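Local structure of ancillary protein 1 (Streptococcus pyogenes, 2XI9) at residues V136-N141 against D271-T276; L241-Q246 against H267-M272. The protein acts as an adhesin presented on the pilus of Streptococcus pyogenes, with an internal thioester bond required for efficient host-cell interaction. All blocks are in the same frame, centred on the assembly; numbering follows the deposited sequence.

Contact 1. Residues V136-N141 against D271-T276; sequences VLTTQN and DMNDST
D271 OD2 is gripped by three successive backbone amides of the 136-141 loop. T138 N and Q140 N each lie 2.9 Å from D271 OD2, one on each face of the carboxylate, well out of its plane, in nearly straight bonds. Between them T139 N approaches from the end of the carboxylate and divides its proton over the syn lone pairs of both oxygens, at 3.0 Å to D271 OD1 and 3.1 Å to D271 OD2; the bond to OD1 is the straighter (159° against 138°). T139 OG1 adds a second bond to D271 OD1, 2.8 Å long, tilted out of the plane on the same face as Q140 N. With CG anti to the backbone N (chi1 -167°), the D271 side chain reaches into this ring of donors. Its own carbonyl is used too: T138 OG1 donates to D271 O over 2.6 Å, nearly in line with the C=O bond, and a water links the same hydroxyl to N273 N. Beside these, the L137 CD2 methyl packs on M272 CB at 4.0 Å. N273 follows as the N-cap of helix 274-288 in the thioester domain, its OD1 accepting from both T276 N (2.9 Å) and T276 OG1. L137 O also receives Q240 NE2 of helix 238-253. Five bonds to the carboxylate would be expected to stabilise its ionised form, and they join the loop to the entry of helix 274-288.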
loop_
_atom_site.group_PDB
_atom_site.type_symbol
_atom_site.label_atom_id
_atom_site.label_comp_id
_atom_site.label_asym_id
_atom_site.label_seq_id
_atom_site.Cartn_x
_atom_site.Cartn_y
_atom_site.Cartn_z
ATOM N N VAL A 136 22.484 4.224 13.457
ATOM C CA VAL A 136 23.210 3.332 12.562
ATOM C C VAL A 136 22.486 1.989 12.438
ATOM O O VAL A 136 21.758 1.517 13.356
ATOM C CB VAL A 136 24.678 3.116 12.976
ATOM C CG1 VAL A 136 25.462 4.435 13.097
ATOM C CG2 VAL A 136 24.779 2.291 14.267
ATOM N N LEU A 137 22.642 1.392 11.264
ATOM C CA LEU A 137 22.214 0.024 11.045
ATOM C C LEU A 137 23.323 -0.822 11.659
ATOM O O LEU A 137 23.102 -1.455 12.688
ATOM C CB LEU A 137 21.982 -0.251 9.552
ATOM C CG LEU A 137 21.683 -1.708 9.182
ATOM C CD1 LEU A 137 20.522 -2.280 10.015
ATOM C CD2 LEU A 137 21.381 -1.802 7.696
ATOM N N THR A 138 24.534 -0.793 11.091
ATOM C CA THR A 138 25.707 -1.273 11.826
ATOM C C THR A 138 26.739 -0.171 12.003
ATOM O O THR A 138 27.111 0.164 13.132
ATOM C CB THR A 138 26.335 -2.527 11.168
ATOM O OG1 THR A 138 25.311 -3.530 10.988
ATOM C CG2 THR A 138 27.471 -3.096 12.023
ATOM N N THR A 139 27.241 0.368 10.893
ATOM C CA THR A 139 28.223 1.464 10.950
ATOM C C THR A 139 27.740 2.754 10.290
ATOM O O THR A 139 28.295 3.796 10.551
ATOM C CB THR A 139 29.538 1.078 10.246
ATOM O OG1 THR A 139 29.259 0.921 8.851
ATOM C CG2 THR A 139 30.097 -0.247 10.812
ATOM N N GLN A 140 26.770 2.672 9.399
ATOM C CA GLN A 140 26.235 3.827 8.701
ATOM C C GLN A 140 24.795 4.143 9.151
ATOM O O GLN A 140 24.051 3.248 9.487
ATOM C CB GLN A 140 26.274 3.586 7.201
ATOM C CG GLN A 140 27.716 3.387 6.684
ATOM C CD GLN A 140 27.814 3.054 5.196
ATOM O OE1 GLN A 140 28.592 3.673 4.485
ATOM N NE2 GLN A 140 27.028 2.090 4.726
ATOM N N ASN A 141 24.425 5.421 9.107
ATOM C CA ASN A 141 23.034 5.847 9.312
ATOM C C ASN A 141 22.120 4.996 8.444
ATOM O O ASN A 141 22.392 4.818 7.267
ATOM C CB ASN A 141 22.886 7.342 8.982
ATOM C CG ASN A 141 21.512 7.890 9.288
ATOM O OD1 ASN A 141 20.788 7.351 10.123
ATOM N ND2 ASN A 141 21.147 8.997 8.622
ATOM N N ASP A 271 25.290 -2.670 4.786
ATOM C CA ASP A 271 25.662 -2.355 6.184
ATOM C C ASP A 271 24.929 -3.236 7.226
ATOM O O ASP A 271 25.113 -3.050 8.430
ATOM C CB ASP A 271 25.314 -0.893 6.491
ATOM C CG ASP A 271 25.935 -0.394 7.792
ATOM O OD1 ASP A 271 27.086 -0.712 8.081
ATOM O OD2 ASP A 271 25.272 0.349 8.544
HETATM N N MSE A 272 24.085 -4.166 6.789
HETATM C CA MSE A 272 23.397 -5.072 7.721
HETATM C C MSE A 272 24.349 -6.166 8.204
HETATM O O MSE A 272 24.955 -6.880 7.393
HETATM C CB MSE A 272 22.157 -5.687 7.032
HETATM C CG MSE A 272 21.319 -6.562 7.895
HETATM SE SE MSE A 272 19.672 -7.130 7.111
HETATM C CE MSE A 272 18.528 -5.613 7.542
ATOM N N ASN A 273 24.484 -6.313 9.522
ATOM C CA ASN A 273 25.364 -7.343 10.086
ATOM C C ASN A 273 24.716 -8.763 10.059
ATOM O O ASN A 273 23.527 -8.913 9.742
ATOM C CB ASN A 273 25.899 -6.933 11.471
ATOM C CG ASN A 273 24.841 -6.986 12.581
ATOM O OD1 ASN A 273 23.774 -7.570 12.395
ATOM N ND2 ASN A 273 25.154 -6.384 13.750
ATOM N N ASP A 274 25.502 -9.789 10.362
ATOM C CA ASP A 274 25.005 -11.191 10.296
ATOM C C ASP A 274 23.790 -11.454 11.203
ATOM O O ASP A 274 22.804 -12.036 10.751
ATOM C CB ASP A 274 26.111 -12.175 10.674
ATOM C CG ASP A 274 27.221 -12.281 9.622
ATOM O OD1 ASP A 274 27.035 -11.824 8.475
ATOM O OD2 ASP A 274 28.289 -12.840 9.949
ATOM N N SER A 275 23.881 -11.051 12.474
ATOM C CA SER A 275 22.750 -11.161 13.433
ATOM C C SER A 275 21.458 -10.561 12.914
ATOM O O SER A 275 20.401 -11.145 13.096
ATOM C CB SER A 275 23.080 -10.484 14.784
ATOM O OG SER A 275 24.208 -11.071 15.363
ATOM N N THR A 276 21.528 -9.379 12.300
ATOM C CA THR A 276 20.353 -8.686 11.787
ATOM C C THR A 276 19.748 -9.338 10.542
ATOM O O THR A 276 18.506 -9.488 10.424
ATOM C CB THR A 276 20.646 -7.164 11.576
ATOM O OG1 THR A 276 21.129 -6.581 12.811
ATOM C CG2 THR A 276 19.448 -6.451 11.122
HETATM O O HOH W 1 22.757 -4.712 11.230
HETATM O O HOH W 2 23.202 1.930 6.820
#

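Contact 2. Residues L241-Q246 against H267-M272; sequences LRAATQ and HGFGDM
The M272 side chain, modelled as selenomethionine, runs extended from CA through SE and then turns at its last torsion (chi3 -85°), which lays its CE methyl against the backbone of helix 238-253. F269, three residues earlier, leans toward the same helix with CG beside its own backbone N (chi1 -73°); the ring comes from a short 3-10 turn, residues 269-271, in the thioester domain, and the methyl from M272 directly after it. CE sits over the peptide joining A243 to A244, 3.5 Å from A243 C, and touches A243 CB at 3.6 Å. The ring leads with CE1, which comes 3.6 Å from A243 O and meets A243 CB more loosely; the alanine methyl thus touches both F269 and M272. Q246, one turn further on, brings CG to the edge of the ring, 3.9 Å from F269 CZ, and a bend at chi2 (62°) carries its amide off to bond C160 O. C160, the one cysteine of the chain, is probably the cysteine of the thioester. L247 and Y250 of the same helix also pack against F269. The turn keeps its own backbone bonds, D271 N to G268 O and M272 N to F269 O, and the helix backbone is reinforced by T245, whose N and OG1 reach L241 O from opposite faces of its carbonyl plane, OG1 at 2.7 Å.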
loop_
_atom_site.group_PDB
_atom_site.type_symbol
_atom_site.label_atom_id
_atom_site.label_comp_id
_atom_site.label_asym_id
_atom_site.label_seq_id
_atom_site.Cartn_x
_atom_site.Cartn_y
_atom_site.Cartn_z
ATOM N N LEU A 241 15.976 -4.001 13.937
ATOM C CA LEU A 241 14.720 -4.684 13.665
ATOM C C LEU A 241 13.937 -3.973 12.566
ATOM O O LEU A 241 13.342 -4.635 11.693
ATOM C CB LEU A 241 13.869 -4.917 14.921
ATOM C CG LEU A 241 12.616 -5.766 14.753
ATOM C CD1 LEU A 241 12.993 -7.197 14.376
ATOM C CD2 LEU A 241 11.719 -5.737 16.079
ATOM N N ARG A 242 13.950 -2.640 12.576
ATOM C CA ARG A 242 13.300 -1.872 11.518
ATOM C C ARG A 242 13.866 -2.246 10.131
ATOM O O ARG A 242 13.129 -2.479 9.189
ATOM C CB ARG A 242 13.438 -0.370 11.802
ATOM C CG ARG A 242 12.540 0.530 10.945
ATOM C CD ARG A 242 12.518 1.925 11.511
ATOM N NE ARG A 242 11.561 2.783 10.798
ATOM C CZ ARG A 242 11.040 3.892 11.277
ATOM N NH1 ARG A 242 11.362 4.331 12.491
ATOM N NH2 ARG A 242 10.206 4.582 10.506
ATOM N N ALA A 243 15.184 -2.275 10.012
ATOM C CA ALA A 243 15.825 -2.649 8.775
ATOM C C ALA A 243 15.490 -4.080 8.351
ATOM O O ALA A 243 15.198 -4.314 7.187
ATOM C CB ALA A 243 17.301 -2.479 8.864
ATOM N N ALA A 244 15.538 -5.016 9.293
ATOM C CA ALA A 244 15.243 -6.408 9.006
ATOM C C ALA A 244 13.825 -6.504 8.475
ATOM O O ALA A 244 13.580 -7.268 7.557
ATOM C CB ALA A 244 15.441 -7.272 10.274
ATOM N N THR A 245 12.889 -5.732 9.077
ATOM C CA THR A 245 11.481 -5.677 8.659
ATOM C C THR A 245 11.396 -5.145 7.227
ATOM O O THR A 245 10.662 -5.697 6.395
ATOM C CB THR A 245 10.562 -4.830 9.679
ATOM O OG1 THR A 245 10.815 -5.256 11.050
ATOM C CG2 THR A 245 9.091 -4.990 9.383
ATOM N N GLN A 246 12.139 -4.082 6.930
ATOM C CA GLN A 246 12.103 -3.498 5.599
ATOM C C GLN A 246 12.589 -4.511 4.554
ATOM O O GLN A 246 12.017 -4.631 3.472
ATOM C CB GLN A 246 12.974 -2.234 5.549
ATOM C CG GLN A 246 13.010 -1.521 4.167
ATOM C CD GLN A 246 11.663 -1.017 3.706
ATOM O OE1 GLN A 246 11.268 0.087 4.053
ATOM N NE2 GLN A 246 10.982 -1.795 2.866
ATOM N N HIS A 267 20.547 -1.321 -1.982
ATOM C CA HIS A 267 19.868 -0.254 -1.194
ATOM C C HIS A 267 20.366 -0.055 0.238
ATOM O O HIS A 267 19.582 0.138 1.165
ATOM C CB HIS A 267 18.358 -0.470 -1.179
ATOM C CG HIS A 267 17.788 -0.691 -2.539
ATOM N ND1 HIS A 267 17.598 0.336 -3.433
ATOM C CD2 HIS A 267 17.427 -1.826 -3.183
ATOM C CE1 HIS A 267 17.110 -0.153 -4.562
ATOM N NE2 HIS A 267 16.985 -1.460 -4.430
ATOM N N GLY A 268 21.669 -0.055 0.416
ATOM C CA GLY A 268 22.235 0.206 1.740
ATOM C C GLY A 268 22.323 -1.004 2.653
ATOM O O GLY A 268 22.982 -0.924 3.685
ATOM N N PHE A 269 21.738 -2.139 2.255
ATOM C CA PHE A 269 21.705 -3.320 3.102
ATOM C C PHE A 269 23.043 -4.012 3.243
ATOM O O PHE A 269 23.223 -4.913 4.074
ATOM C CB PHE A 269 20.561 -4.261 2.659
ATOM C CG PHE A 269 19.213 -3.722 3.022
ATOM C CD1 PHE A 269 18.793 -3.788 4.337
ATOM C CD2 PHE A 269 18.394 -3.073 2.082
ATOM C CE1 PHE A 269 17.588 -3.235 4.755
ATOM C CE2 PHE A 269 17.168 -2.527 2.486
ATOM C CZ PHE A 269 16.771 -2.604 3.830
ATOM N N GLY A 270 24.007 -3.598 2.439
ATOM C CA GLY A 270 25.389 -3.936 2.686
ATOM C C GLY A 270 25.862 -3.675 4.113
ATOM O O GLY A 270 26.734 -4.378 4.600
ATOM N N ASP A 271 25.290 -2.670 4.786
ATOM C CA ASP A 271 25.662 -2.355 6.184
ATOM C C ASP A 271 24.929 -3.236 7.226
ATOM O O ASP A 271 25.113 -3.050 8.430
ATOM C CB ASP A 271 25.314 -0.893 6.491
ATOM C CG ASP A 271 25.935 -0.394 7.792
ATOM O OD1 ASP A 271 27.086 -0.712 8.081
ATOM O OD2 ASP A 271 25.272 0.349 8.544
HETATM N N MSE A 272 24.085 -4.166 6.789
HETATM C CA MSE A 272 23.397 -5.072 7.721
HETATM C C MSE A 272 24.349 -6.166 8.204
HETATM O O MSE A 272 24.955 -6.880 7.393
HETATM C CB MSE A 272 22.157 -5.687 7.032
HETATM C CG MSE A 272 21.319 -6.562 7.895
HETATM SE SE MSE A 272 19.672 -7.130 7.111
HETATM C CE MSE A 272 18.528 -5.613 7.542
#

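How the contacts relate
From the N terminus the chain passes strand 127-130 and enters the loop 136-141, which waits about 130 residues for its partner; contact 1 closes this long excursion. Within it, after strand 155-160 and helix 209-222, comes helix 238-253, and contact 2 closes a much shorter loop between it and 267-272. The 20 residues spanned by contact 2 fall within the 129 spanned by contact 1, and the two end on overlapping segments that share D271 and M272. The two also touch directly, L137 CD1 lying 3.4 Å from A243 CB. Together they tie the 136-141 loop, helix 238-253 and the entry to helix 274-288 into one cluster.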